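Long-range contacts in Exo-poly-alpha-D-galacturonosidase (Thermotoga maritima, PDB 3JUR), which probably hydrolyses polygalacturonate, the backbone of pectin, by removing galacturonic acid from chain ends, as a family 28 glycoside hydrolase: residues W143-F151 against S232-G240; L102-Y111 against L167-E178. All coordinates share one frame; numbering follows the deposited sequence.

Interaction 1. Residues W143-F151 against S232-G240; sequences WPWKGKKDF and SSTGPNNDG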
loop_
_atom_site.group_PDB
_atom_site.type_symbol
_atom_site.label_atom_id
_atom_site.label_comp_id
_atom_site.label_asym_id
_atom_site.label_seq_id
_atom_site.Cartn_x
_atom_site.Cartn_y
_atom_site.Cartn_z
ATOM N N TRP D 143 12.429 10.731 -46.121
ATOM C CA TRP D 143 12.096 11.371 -44.835
ATOM C C TRP D 143 11.972 12.903 -44.871
ATOM O O TRP D 143 11.109 13.454 -44.181
ATOM C CB TRP D 143 13.057 10.946 -43.706
ATOM C CG TRP D 143 12.976 9.492 -43.297
ATOM C CD1 TRP D 143 12.020 8.587 -43.653
ATOM C CD2 TRP D 143 13.878 8.797 -42.424
ATOM N NE1 TRP D 143 12.278 7.366 -43.075
ATOM C CE2 TRP D 143 13.413 7.467 -42.315
ATOM C CE3 TRP D 143 15.035 9.172 -41.721
ATOM C CZ2 TRP D 143 14.065 6.504 -41.533
ATOM C CZ3 TRP D 143 15.689 8.214 -40.949
ATOM C CH2 TRP D 143 15.196 6.892 -40.859
ATOM N N PRO D 144 12.823 13.597 -45.661
ATOM C CA PRO D 144 12.637 15.047 -45.772
ATOM C C PRO D 144 11.219 15.472 -46.176
ATOM O O PRO D 144 10.800 16.587 -45.851
ATOM C CB PRO D 144 13.640 15.445 -46.852
ATOM C CG PRO D 144 14.730 14.460 -46.706
ATOM C CD PRO D 144 14.077 13.163 -46.310
ATOM N N TRP D 145 10.483 14.590 -46.850
ATOM C CA TRP D 145 9.121 14.905 -47.293
ATOM C C TRP D 145 8.142 15.172 -46.144
ATOM O O TRP D 145 7.121 15.834 -46.344
ATOM C CB TRP D 145 8.588 13.814 -48.228
ATOM C CG TRP D 145 9.255 13.788 -49.582
ATOM C CD1 TRP D 145 10.371 14.487 -49.972
ATOM C CD2 TRP D 145 8.864 12.999 -50.714
ATOM N NE1 TRP D 145 10.688 14.191 -51.278
ATOM C CE2 TRP D 145 9.783 13.281 -51.759
ATOM C CE3 TRP D 145 7.828 12.084 -50.951
ATOM C CZ2 TRP D 145 9.690 12.684 -53.020
ATOM C CZ3 TRP D 145 7.738 11.491 -52.211
ATOM C CH2 TRP D 145 8.667 11.792 -53.226
ATOM N N LYS D 146 8.461 14.668 -44.949
ATOM C CA LYS D 146 7.648 14.897 -43.750
ATOM C C LYS D 146 7.572 16.379 -43.355
ATOM O O LYS D 146 6.520 16.857 -42.921
ATOM C CB LYS D 146 8.164 14.045 -42.578
ATOM C CG LYS D 146 7.504 14.323 -41.215
ATOM C CD LYS D 146 5.997 14.054 -41.224
ATOM C CE LYS D 146 5.338 14.574 -39.959
ATOM N NZ LYS D 146 3.848 14.477 -40.035
ATOM N N GLY D 147 8.684 17.095 -43.508
ATOM C CA GLY D 147 8.735 18.523 -43.195
ATOM C C GLY D 147 9.419 18.853 -41.877
ATOM O O GLY D 147 9.351 19.992 -41.412
ATOM N N LYS D 148 10.079 17.857 -41.280
ATOM C CA LYS D 148 10.803 18.022 -40.018
ATOM C C LYS D 148 12.311 18.136 -40.234
ATOM O O LYS D 148 12.899 17.321 -40.952
ATOM C CB LYS D 148 10.509 16.847 -39.083
ATOM C CG LYS D 148 9.229 16.981 -38.292
ATOM C CD LYS D 148 9.062 15.785 -37.374
ATOM C CE LYS D 148 8.017 16.036 -36.309
ATOM N NZ LYS D 148 7.786 14.791 -35.531
ATOM N N LYS D 149 12.929 19.130 -39.589
ATOM C CA LYS D 149 14.363 19.424 -39.758
ATOM C C LYS D 149 15.291 18.322 -39.243
ATOM O O LYS D 149 16.292 18.002 -39.884
ATOM C CB LYS D 149 14.740 20.764 -39.112
ATOM C CG LYS D 149 13.994 21.966 -39.675
ATOM C CD LYS D 149 14.734 23.269 -39.404
ATOM C CE LYS D 149 13.841 24.467 -39.692
ATOM N NZ LYS D 149 14.543 25.767 -39.465
ATOM N N ASP D 150 14.962 17.749 -38.088
ATOM C CA ASP D 150 15.748 16.638 -37.536
ATOM C C ASP D 150 15.697 15.379 -38.413
ATOM O O ASP D 150 16.490 14.452 -38.218
ATOM C CB ASP D 150 15.337 16.321 -36.091
ATOM C CG ASP D 150 13.904 16.703 -35.795
ATOM O OD1 ASP D 150 13.625 17.922 -35.746
ATOM O OD2 ASP D 150 13.061 15.796 -35.604
ATOM N N PHE D 151 14.783 15.364 -39.387
ATOM C CA PHE D 151 14.694 14.268 -40.353
ATOM C C PHE D 151 15.008 14.689 -41.795
ATOM O O PHE D 151 14.500 14.102 -42.758
ATOM C CB PHE D 151 13.346 13.544 -40.239
ATOM C CG PHE D 151 13.174 12.780 -38.944
ATOM C CD1 PHE D 151 13.982 11.679 -38.657
ATOM C CD2 PHE D 151 12.217 13.168 -38.014
ATOM C CE1 PHE D 151 13.836 10.976 -37.467
ATOM C CE2 PHE D 151 12.055 12.467 -36.816
ATOM C CZ PHE D 151 12.867 11.368 -36.545
ATOM N N SER D 232 12.893 -2.572 -37.333
ATOM C CA SER D 232 13.873 -1.673 -36.747
ATOM C C SER D 232 14.039 -0.452 -37.650
ATOM O O SER D 232 14.899 -0.429 -38.529
ATOM C CB SER D 232 15.202 -2.393 -36.550
ATOM O OG SER D 232 16.162 -1.516 -36.004
ATOM N N SER D 233 13.191 0.552 -37.429
ATOM C CA SER D 233 13.161 1.760 -38.250
ATOM C C SER D 233 12.539 2.890 -37.446
ATOM O O SER D 233 11.372 2.821 -37.065
ATOM C CB SER D 233 12.359 1.513 -39.532
ATOM O OG SER D 233 12.661 2.482 -40.514
ATOM N N THR D 234 13.321 3.931 -37.182
ATOM C CA THR D 234 12.901 4.963 -36.229
ATOM C C THR D 234 12.684 6.357 -36.831
ATOM O O THR D 234 12.727 7.368 -36.116
ATOM C CB THR D 234 13.868 5.038 -35.030
ATOM O OG1 THR D 234 15.203 5.240 -35.504
ATOM C CG2 THR D 234 13.804 3.744 -34.210
ATOM N N GLY D 235 12.421 6.404 -38.137
ATOM C CA GLY D 235 12.125 7.661 -38.828
ATOM C C GLY D 235 10.715 8.192 -38.601
ATOM O O GLY D 235 9.944 7.610 -37.837
ATOM N N PRO D 236 10.367 9.311 -39.267
ATOM C CA PRO D 236 9.058 9.930 -39.050
ATOM C C PRO D 236 7.941 9.069 -39.631
ATOM O O PRO D 236 8.016 8.644 -40.789
ATOM C CB PRO D 236 9.167 11.262 -39.795
ATOM C CG PRO D 236 10.183 11.017 -40.854
ATOM C CD PRO D 236 11.163 10.038 -40.277
ATOM N N ASN D 237 6.936 8.786 -38.810
ATOM C CA ASN D 237 5.805 7.952 -39.215
ATOM C C ASN D 237 6.225 6.520 -39.562
ATOM O O ASN D 237 5.590 5.859 -40.387
ATOM C CB ASN D 237 5.032 8.606 -40.374
ATOM C CG ASN D 237 4.644 10.042 -40.077
ATOM O OD1 ASN D 237 5.043 10.970 -40.789
ATOM N ND2 ASN D 237 3.885 10.237 -39.003
ATOM N N ASN D 238 7.299 6.049 -38.926
ATOM C CA ASN D 238 7.732 4.662 -39.069
ATOM C C ASN D 238 6.910 3.722 -38.177
ATOM O O ASN D 238 7.436 3.143 -37.228
ATOM C CB ASN D 238 9.238 4.516 -38.786
ATOM C CG ASN D 238 10.110 4.806 -40.007
ATOM O OD1 ASN D 238 11.336 4.685 -39.946
ATOM N ND2 ASN D 238 9.484 5.173 -41.122
ATOM N N ASP D 239 5.617 3.589 -38.483
ATOM C CA ASP D 239 4.752 2.620 -37.819
ATOM C C ASP D 239 5.234 1.215 -38.173
ATOM O O ASP D 239 5.663 0.971 -39.306
ATOM C CB ASP D 239 3.298 2.761 -38.291
ATOM C CG ASP D 239 2.674 4.123 -37.971
ATOM O OD1 ASP D 239 3.390 5.076 -37.603
ATOM O OD2 ASP D 239 1.437 4.233 -38.106
ATOM N N GLY D 240 5.140 0.286 -37.225
ATOM C CA GLY D 240 5.569 -1.097 -37.457
ATOM C C GLY D 240 4.561 -1.853 -38.301
ATOM O O GLY D 240 4.825 -2.196 -39.460
HETATM O O HOH W 1 2.584 12.239 -41.559
#
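Trp143 brings the CZ2 corner of its indole to within 4.4 Å of Ser233 OG, near the ring plane, where strand 224-233 of the right-handed parallel beta-helix gives way to a type II turn, Gly235 to Asn238. Gly235 and Pro236 then pack on aromatic faces by CH-pi contacts. Gly235 lays its CA over the six-membered ring, 3.5 Å from Trp143 CZ2; a side chain pointing that way would run into the indole. Pro236 is the wedge: its CD sits over the five-membered ring, 3.6 Å from Trp143 CG, and also over the face of Phe151, 3.6 Å from Phe151 CD1. Lys146, whose CG lies opposite the backbone N (chi1 173°), runs past the proline in the reverse direction, its CG 3.8 Å from Pro236 CB. Trp143 NE1 is hydrogen-bonded to Ser211 O. With an alanine at Trp143, the gap beneath Gly235 CA and Pro236 CD would probably be left unfilled and Ser211 O would lose the indole N-H. Asn237 takes the aliphatic CD of Lys146 at 3.3 Å from its OD1; a water links that oxygen to Lys146 NZ, and Arg189 also binds it. Asn237-Asp239 is consistent with the Asn-X-Asp motif of the family 28 active-site cleft. Asn238 points toward segment 143-151, and its OD1 is gripped from opposite faces of the amide by Ser233 OG at 2.6 Å and Gly235 N at 2.7 Å.

Interaction 2. Residues L102-Y111 against L167-E178; sequences LTRFEGIELY and LKEMAERGTPVE
Tyr111 presents the edge of its ring to the backbone of Val177, with CD2 3.5 Å from Val177 O near the ring plane. One face is covered by CA of Leu102, from the tyrosine's own segment, and Glu178 CA approaches CE2 obliquely. A second flat group, the carboxylate of Glu109, has Val177 CG2 3.6 Å from its OE2. This buried acid is satisfied by Tyr196, which binds OE1, and by Arg275, which forms a salt bridge with OE2; Arg104 adds only a weak, long one to OE1. The other methyl of Val177, CG1, is placed opposite the backbone N (chi1 -169°), which brings it 3.8 Å from Glu109 CB and alongside the strand.

Beyond these polar groups the contact is aliphatic. Leu167 reaches from the helix toward the hairpin and parts its methyls: CD1 lies 3.7 Å from Ile108 CG2 and 3.8 Å from Leu110 CB, while CD2 reaches toward the carbonyl of Phe105. Ile108 slides past this leucine in the opposite sense, its CG2 also resting 3.9 Å from Ala171 CB. Its other branch ends at CD1, 3.8 Å from Lys168 CG, so the lysine contributes aliphatic chain rather than charge.

Helix 167-173 passes strand 108-111 at 106°, their axes 9.2 Å apart. A Schellman motif with Gly174 at C-prime stops the helix and sends the chain back to Val177. The whole is a helix laid across a two-stranded antiparallel hairpin, 103-105 with 108-111, whose two-residue loop is a type I' turn, an elaboration carried on the parallel beta-helix.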
loop_
_atom_site.group_PDB
_atom_site.type_symbol
_atom_site.label_atom_id
_atom_site.label_comp_id
_atom_site.label_asym_id
_atom_site.label_seq_id
_atom_site.Cartn_x
_atom_site.Cartn_y
_atom_site.Cartn_z
ATOM N N LEU D 102 -3.114 2.072 -56.976
ATOM C CA LEU D 102 -4.111 2.195 -55.918
ATOM C C LEU D 102 -3.445 1.936 -54.580
ATOM O O LEU D 102 -2.858 0.875 -54.363
ATOM C CB LEU D 102 -5.268 1.212 -56.124
ATOM C CG LEU D 102 -6.348 1.129 -55.035
ATOM C CD1 LEU D 102 -7.165 2.420 -54.925
ATOM C CD2 LEU D 102 -7.264 -0.052 -55.310
ATOM N N THR D 103 -3.536 2.919 -53.689
ATOM C CA THR D 103 -2.892 2.838 -52.384
ATOM C C THR D 103 -3.629 3.731 -51.374
ATOM O O THR D 103 -4.783 4.123 -51.598
ATOM C CB THR D 103 -1.347 3.135 -52.475
ATOM O OG1 THR D 103 -0.700 2.786 -51.242
ATOM C CG2 THR D 103 -1.055 4.598 -52.822
ATOM N N ARG D 104 -2.973 4.042 -50.267
ATOM C CA ARG D 104 -3.617 4.793 -49.206
ATOM C C ARG D 104 -2.586 5.663 -48.498
ATOM O O ARG D 104 -1.441 5.250 -48.323
ATOM C CB ARG D 104 -4.286 3.815 -48.230
ATOM C CG ARG D 104 -5.634 4.289 -47.719
ATOM C CD ARG D 104 -6.274 3.311 -46.754
ATOM N NE ARG D 104 -7.368 2.578 -47.381
ATOM C CZ ARG D 104 -8.458 2.161 -46.746
ATOM N NH1 ARG D 104 -8.625 2.413 -45.448
ATOM N NH2 ARG D 104 -9.390 1.498 -47.412
ATOM N N PHE D 105 -2.974 6.874 -48.116
ATOM C CA PHE D 105 -2.105 7.722 -47.298
ATOM C C PHE D 105 -2.852 8.237 -46.074
ATOM O O PHE D 105 -3.836 8.966 -46.195
ATOM C CB PHE D 105 -1.525 8.894 -48.105
ATOM C CG PHE D 105 -0.418 9.639 -47.390
ATOM C CD1 PHE D 105 0.913 9.295 -47.596
ATOM C CD2 PHE D 105 -0.713 10.680 -46.504
ATOM C CE1 PHE D 105 1.935 9.979 -46.945
ATOM C CE2 PHE D 105 0.301 11.366 -45.844
ATOM C CZ PHE D 105 1.630 11.015 -46.067
ATOM N N GLU D 106 -2.366 7.847 -44.900
ATOM C CA GLU D 106 -2.980 8.195 -43.607
ATOM C C GLU D 106 -4.510 8.104 -43.622
ATOM O O GLU D 106 -5.216 9.046 -43.237
ATOM C CB GLU D 106 -2.464 9.552 -43.099
ATOM C CG GLU D 106 -0.970 9.516 -42.745
ATOM C CD GLU D 106 -0.437 10.821 -42.167
ATOM O OE1 GLU D 106 -0.863 11.911 -42.608
ATOM O OE2 GLU D 106 0.434 10.753 -41.275
ATOM N N GLY D 107 -5.002 6.953 -44.086
ATOM C CA GLY D 107 -6.424 6.623 -44.039
ATOM C C GLY D 107 -7.289 7.072 -45.209
ATOM O O GLY D 107 -8.502 6.847 -45.197
ATOM N N ILE D 108 -6.689 7.704 -46.214
ATOM C CA ILE D 108 -7.445 8.123 -47.404
ATOM C C ILE D 108 -6.871 7.485 -48.676
ATOM O O ILE D 108 -5.662 7.557 -48.926
ATOM C CB ILE D 108 -7.525 9.679 -47.547
ATOM C CG1 ILE D 108 -8.217 10.310 -46.329
ATOM C CG2 ILE D 108 -8.274 10.077 -48.836
ATOM C CD1 ILE D 108 -7.986 11.800 -46.176
ATOM N N GLU D 109 -7.748 6.857 -49.462
ATOM C CA GLU D 109 -7.361 6.204 -50.712
ATOM C C GLU D 109 -6.947 7.209 -51.778
ATOM O O GLU D 109 -7.514 8.298 -51.877
ATOM C CB GLU D 109 -8.508 5.347 -51.250
ATOM C CG GLU D 109 -8.824 4.125 -50.404
ATOM C CD GLU D 109 -9.750 3.151 -51.109
ATOM O OE1 GLU D 109 -9.634 1.929 -50.860
ATOM O OE2 GLU D 109 -10.589 3.608 -51.911
ATOM N N LEU D 110 -5.949 6.832 -52.569
ATOM C CA LEU D 110 -5.453 7.671 -53.657
ATOM C C LEU D 110 -4.629 6.846 -54.646
ATOM O O LEU D 110 -4.357 5.663 -54.413
ATOM C CB LEU D 110 -4.602 8.825 -53.098
ATOM C CG LEU D 110 -3.145 8.551 -52.706
ATOM C CD1 LEU D 110 -2.411 9.850 -52.476
ATOM C CD2 LEU D 110 -3.031 7.647 -51.482
ATOM N N TYR D 111 -4.246 7.475 -55.752
ATOM C CA TYR D 111 -3.228 6.923 -56.636
ATOM C C TYR D 111 -1.926 7.673 -56.403
ATOM O O TYR D 111 -1.876 8.903 -56.487
ATOM C CB TYR D 111 -3.679 6.963 -58.100
ATOM C CG TYR D 111 -4.619 5.832 -58.432
ATOM C CD1 TYR D 111 -4.166 4.700 -59.107
ATOM C CD2 TYR D 111 -5.956 5.877 -58.040
ATOM C CE1 TYR D 111 -5.033 3.646 -59.403
ATOM C CE2 TYR D 111 -6.825 4.832 -58.322
ATOM C CZ TYR D 111 -6.361 3.720 -59.004
ATOM O OH TYR D 111 -7.232 2.688 -59.283
ATOM N N LEU D 167 -5.588 16.251 -50.471
ATOM C CA LEU D 167 -6.157 14.904 -50.385
ATOM C C LEU D 167 -7.395 14.838 -49.479
ATOM O O LEU D 167 -8.387 14.188 -49.824
ATOM C CB LEU D 167 -5.091 13.891 -49.934
ATOM C CG LEU D 167 -5.486 12.415 -49.789
ATOM C CD1 LEU D 167 -5.927 11.815 -51.118
ATOM C CD2 LEU D 167 -4.350 11.601 -49.192
ATOM N N LYS D 168 -7.331 15.507 -48.329
ATOM C CA LYS D 168 -8.462 15.545 -47.395
ATOM C C LYS D 168 -9.667 16.246 -48.020
ATOM O O LYS D 168 -10.795 15.756 -47.933
ATOM C CB LYS D 168 -8.070 16.229 -46.084
ATOM C CG LYS D 168 -7.134 15.403 -45.200
ATOM C CD LYS D 168 -6.679 16.210 -43.988
ATOM C CE LYS D 168 -5.825 15.371 -43.046
ATOM N NZ LYS D 168 -5.016 16.232 -42.134
ATOM N N GLU D 169 -9.411 17.383 -48.663
ATOM C CA GLU D 169 -10.461 18.146 -49.344
ATOM C C GLU D 169 -11.147 17.355 -50.456
ATOM O O GLU D 169 -12.369 17.399 -50.579
ATOM C CB GLU D 169 -9.915 19.475 -49.862
ATOM C CG GLU D 169 -10.069 20.606 -48.857
ATOM C CD GLU D 169 -9.059 21.727 -49.047
ATOM O OE1 GLU D 169 -8.884 22.201 -50.192
ATOM O OE2 GLU D 169 -8.446 22.141 -48.038
ATOM N N MET D 170 -10.359 16.618 -51.238
ATOM C CA MET D 170 -10.886 15.739 -52.286
ATOM C C MET D 170 -11.818 14.672 -51.713
ATOM O O MET D 170 -12.902 14.444 -52.245
ATOM C CB MET D 170 -9.748 15.072 -53.060
ATOM C CG MET D 170 -8.996 15.989 -54.002
ATOM S SD MET D 170 -7.418 15.264 -54.510
ATOM C CE MET D 170 -7.012 16.331 -55.900
ATOM N N ALA D 171 -11.397 14.028 -50.627
ATOM C CA ALA D 171 -12.211 13.008 -49.977
ATOM C C ALA D 171 -13.526 13.600 -49.475
ATOM O O ALA D 171 -14.591 13.001 -49.662
ATOM C CB ALA D 171 -11.443 12.347 -48.847
ATOM N N GLU D 172 -13.452 14.784 -48.865
ATOM C CA GLU D 172 -14.650 15.506 -48.427
ATOM C C GLU D 172 -15.666 15.741 -49.548
ATOM O O GLU D 172 -16.866 15.559 -49.330
ATOM C CB GLU D 172 -14.291 16.837 -47.757
ATOM C CG GLU D 172 -14.525 16.866 -46.252
ATOM C CD GLU D 172 -15.957 16.499 -45.853
ATOM O OE1 GLU D 172 -16.126 15.586 -45.016
ATOM O OE2 GLU D 172 -16.909 17.109 -46.381
ATOM N N ARG D 173 -15.178 16.137 -50.730
ATOM C CA ARG D 173 -16.026 16.384 -51.912
ATOM C C ARG D 173 -16.792 15.134 -52.311
ATOM O O ARG D 173 -17.980 15.192 -52.622
ATOM C CB ARG D 173 -15.192 16.814 -53.130
ATOM C CG ARG D 173 -14.274 18.007 -52.952
ATOM C CD ARG D 173 -14.952 19.324 -53.316
ATOM N NE ARG D 173 -14.025 20.455 -53.250
ATOM C CZ ARG D 173 -13.510 20.955 -52.124
ATOM N NH1 ARG D 173 -13.809 20.429 -50.939
ATOM N NH2 ARG D 173 -12.677 21.987 -52.184
ATOM N N GLY D 174 -16.094 14.004 -52.302
ATOM C CA GLY D 174 -16.608 12.771 -52.870
ATOM C C GLY D 174 -15.917 12.475 -54.185
ATOM O O GLY D 174 -16.357 11.601 -54.931
ATOM N N THR D 175 -14.840 13.213 -54.471
ATOM C CA THR D 175 -14.010 12.994 -55.663
ATOM C C THR D 175 -13.643 11.512 -55.768
ATOM O O THR D 175 -13.040 10.964 -54.847
ATOM C CB THR D 175 -12.699 13.829 -55.613
ATOM O OG1 THR D 175 -13.002 15.205 -55.360
ATOM C CG2 THR D 175 -11.923 13.717 -56.919
ATOM N N PRO D 176 -14.021 10.856 -56.883
ATOM C CA PRO D 176 -13.667 9.448 -57.067
ATOM C C PRO D 176 -12.170 9.211 -56.900
ATOM O O PRO D 176 -11.367 10.092 -57.223
ATOM C CB PRO D 176 -14.092 9.170 -58.508
ATOM C CG PRO D 176 -15.229 10.109 -58.734
ATOM C CD PRO D 176 -14.848 11.361 -57.996
ATOM N N VAL D 177 -11.814 8.032 -56.396
ATOM C CA VAL D 177 -10.418 7.664 -56.140
ATOM C C VAL D 177 -9.550 7.762 -57.399
ATOM O O VAL D 177 -8.410 8.229 -57.330
ATOM C CB VAL D 177 -10.302 6.241 -55.523
ATOM C CG1 VAL D 177 -8.887 5.986 -55.009
ATOM C CG2 VAL D 177 -11.309 6.057 -54.387
ATOM N N GLU D 178 -10.110 7.342 -58.538
ATOM C CA GLU D 178 -9.419 7.348 -59.834
ATOM C C GLU D 178 -8.949 8.746 -60.227
ATOM O O GLU D 178 -8.077 8.897 -61.081
ATOM C CB GLU D 178 -10.330 6.794 -60.944
ATOM C CG GLU D 178 -10.724 5.316 -60.802
ATOM C CD GLU D 178 -11.784 5.056 -59.722
ATOM O OE1 GLU D 178 -11.936 3.884 -59.315
ATOM O OE2 GLU D 178 -12.464 6.010 -59.275
#

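Overall arrangement
Followed from the N terminus, the chain passes through the strands up to 87-90, makes the hairpin of 102-111, then runs through strands 117-120, 125-128 and 132-134 of the beta-helix before leaving it for the loop of 143-151. Helix 161-173 follows, and when 167-178 returns to the hairpin, interaction 2 closes a loop across 55 residues. Interaction 1 closes later, across 80 residues, when 232-240 leaves strand 224-233 and meets 143-151. The segments alternate, so the two closures cross rather than nest. Their centres lie 22 Å apart, yet they touch where Asn237 ND2 packs 4.2 Å from Glu106 OE2. Together they tie the excursion between strands 132-134 and 193-196 to an earlier hairpin and a later turn.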